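Local coordinates for protein insecticidal Delta-Endotoxin Cry8Ea1 (Bacillus Thuringiensis, PDB 3EB7) that kills insect larvae, notably those of Holotrichia parallela, probably by binding midgut receptors and forming pores in the gut cell membrane, at residues A[348-352]-A[387-391]. Coordinates in Å, arbitrary orientation, origin at the centre of the assembly. Numbering follows the deposited sequence.
Sequences AGVLF and GIGAQ
Four backbone hydrogen bonds, two at each of two hydrogen-bonded pairs, show how an antiparallel sheet adds its edge strand, here in the beta-prism domain of a three-domain Cry toxin. A348 N gives to Q391 O (2.9 Å) and Q391 N to A348 O (2.8 Å); V350 N gives to G389 O (2.8 Å), and G389 N returns a weak bond to V350 O (2.8 Å, 129° at hydrogen). G349 and A390 form the intervening non-hydrogen-bonded pair, CA to CA 4.3 Å, with a CA-H...O contact from G349 CA to G389 O (3.3 Å). Strands 348-352 and 389-391 run antiparallel at 165°, their axes 4.5 Å apart at closest approach. Strand 340-352 is also bonded to strand 357-369 on its other edge, G349 with G360 and L351 with Y358. Ahead of G389, past V350 on the partner strand, a water takes over: it accepts from F352 N (3.0 Å) and donates to G387 O (2.7 Å), where positive phi (64°) turns the chain. Q391 NE2 bonds I250 O. L351 (chi1 t, chi2 p) and I388 (chi1 p) both touch L298 of the neighbouring sheet, and L351 CD1 meets I388 CG2 at 3.9 Å. F352, chi1 m, brings its CE1 to 4.2 Å from G389 N.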
ATOM      1  N   ALA A 348      -9.558   2.619 -24.497  1.00 22.24           N
ATOM      2  CA  ALA A 348     -10.086   1.324 -24.775  1.00 22.47           C
ATOM      3  C   ALA A 348     -11.090   1.441 -25.950  1.00 23.25           C
ATOM      4  O   ALA A 348     -12.145   2.091 -25.833  1.00 23.72           O
ATOM      5  CB  ALA A 348     -10.716   0.742 -23.514  1.00 22.72           C
ATOM      6  N   GLY A 349     -10.730   0.830 -27.088  1.00 22.93           N
ATOM      7  CA  GLY A 349     -11.445   0.972 -28.350  1.00 21.45           C
ATOM      8  C   GLY A 349     -12.351  -0.211 -28.609  1.00 21.59           C
ATOM      9  O   GLY A 349     -12.103  -1.327 -28.096  1.00 20.73           O
ATOM     10  N   VAL A 350     -13.410   0.050 -29.379  1.00 20.72           N
ATOM     11  CA  VAL A 350     -14.302  -0.988 -29.937  1.00 20.91           C
ATOM     12  C   VAL A 350     -14.526  -0.658 -31.402  1.00 20.87           C
ATOM     13  O   VAL A 350     -14.927   0.481 -31.739  1.00 21.14           O
ATOM     14  CB  VAL A 350     -15.745  -1.036 -29.300  1.00 21.07           C
ATOM     15  CG1 VAL A 350     -16.481  -2.315 -29.757  1.00 18.34           C
ATOM     16  CG2 VAL A 350     -15.703  -0.972 -27.808  1.00 20.45           C
ATOM     17  N   LEU A 351     -14.269  -1.629 -32.262  1.00 20.75           N
ATOM     18  CA  LEU A 351     -14.631  -1.504 -33.668  1.00 21.57           C
ATOM     19  C   LEU A 351     -15.919  -2.316 -33.908  1.00 21.88           C
ATOM     20  O   LEU A 351     -15.921  -3.544 -33.746  1.00 21.17           O
ATOM     21  CB  LEU A 351     -13.489  -1.964 -34.608  1.00 20.68           C
ATOM     22  CG  LEU A 351     -13.757  -1.908 -36.129  1.00 20.99           C
ATOM     23  CD1 LEU A 351     -13.714  -0.466 -36.663  1.00 19.28           C
ATOM     24  CD2 LEU A 351     -12.795  -2.771 -36.914  1.00 18.18           C
ATOM     25  N   PHE A 352     -16.993  -1.623 -34.323  1.00 21.78           N
ATOM     26  CA  PHE A 352     -18.277  -2.287 -34.655  1.00 21.27           C
ATOM     27  C   PHE A 352     -18.354  -2.740 -36.118  1.00 22.32           C
ATOM     28  O   PHE A 352     -18.271  -1.932 -37.049  1.00 23.15           O
ATOM     29  CB  PHE A 352     -19.470  -1.390 -34.301  1.00 19.79           C
ATOM     30  CG  PHE A 352     -19.499  -0.945 -32.852  1.00 17.45           C
ATOM     31  CD1 PHE A 352     -19.039   0.305 -32.481  1.00 15.91           C
ATOM     32  CD2 PHE A 352     -19.999  -1.773 -31.865  1.00 16.70           C
ATOM     33  CE1 PHE A 352     -19.123   0.731 -31.167  1.00 17.23           C
ATOM     34  CE2 PHE A 352     -20.066  -1.360 -30.536  1.00 15.62           C
ATOM     35  CZ  PHE A 352     -19.621  -0.121 -30.181  1.00 16.11           C
ATOM     36  N   GLY A 387     -13.172   5.938 -36.797  1.00 25.08           N
ATOM     37  CA  GLY A 387     -14.554   5.439 -36.757  1.00 24.97           C
ATOM     38  C   GLY A 387     -14.856   4.422 -35.664  1.00 24.74           C
ATOM     39  O   GLY A 387     -15.715   3.572 -35.841  1.00 25.37           O
ATOM     40  N   ILE A 388     -14.157   4.504 -34.531  1.00 23.99           N
ATOM     41  CA  ILE A 388     -14.327   3.524 -33.480  1.00 23.27           C
ATOM     42  C   ILE A 388     -15.114   4.087 -32.278  1.00 24.22           C
ATOM     43  O   ILE A 388     -15.142   5.306 -32.059  1.00 24.16           O
ATOM     44  CB  ILE A 388     -12.971   3.016 -32.984  1.00 22.83           C
ATOM     45  CG1 ILE A 388     -12.043   4.210 -32.694  1.00 23.16           C
ATOM     46  CG2 ILE A 388     -12.361   2.063 -33.992  1.00 18.43           C
ATOM     47  CD1 ILE A 388     -11.198   4.049 -31.471  1.00 21.58           C
ATOM     48  N   GLY A 389     -15.742   3.194 -31.507  1.00 24.59           N
ATOM     49  CA  GLY A 389     -16.102   3.510 -30.113  1.00 24.60           C
ATOM     50  C   GLY A 389     -14.850   3.546 -29.242  1.00 25.45           C
ATOM     51  O   GLY A 389     -13.889   2.808 -29.468  1.00 25.88           O
ATOM     52  N   ALA A 390     -14.838   4.402 -28.237  1.00 26.23           N
ATOM     53  CA  ALA A 390     -13.683   4.511 -27.364  1.00 28.26           C
ATOM     54  C   ALA A 390     -14.143   4.911 -25.958  1.00 29.36           C
ATOM     55  O   ALA A 390     -15.136   5.650 -25.814  1.00 30.17           O
ATOM     56  CB  ALA A 390     -12.677   5.551 -27.921  1.00 26.69           C
ATOM     57  N   GLN A 391     -13.402   4.454 -24.946  1.00 30.11           N
ATOM     58  CA  GLN A 391     -13.508   4.934 -23.555  1.00 30.01           C
ATOM     59  C   GLN A 391     -12.154   5.378 -23.041  1.00 29.94           C
ATOM     60  O   GLN A 391     -11.190   4.657 -23.190  1.00 30.09           O
ATOM     61  CB  GLN A 391     -13.960   3.807 -22.671  1.00 30.13           C
ATOM     62  CG  GLN A 391     -15.328   3.975 -22.190  1.00 33.93           C
ATOM     63  CD  GLN A 391     -15.959   2.651 -21.906  1.00 38.00           C
ATOM     64  OE1 GLN A 391     -15.451   1.851 -21.092  1.00 36.59           O
ATOM     65  NE2 GLN A 391     -17.084   2.388 -22.586  1.00 38.14           N
TER
HETATM   66  O   HOH W   1     -16.988   1.179 -35.391  1.00 18.64           O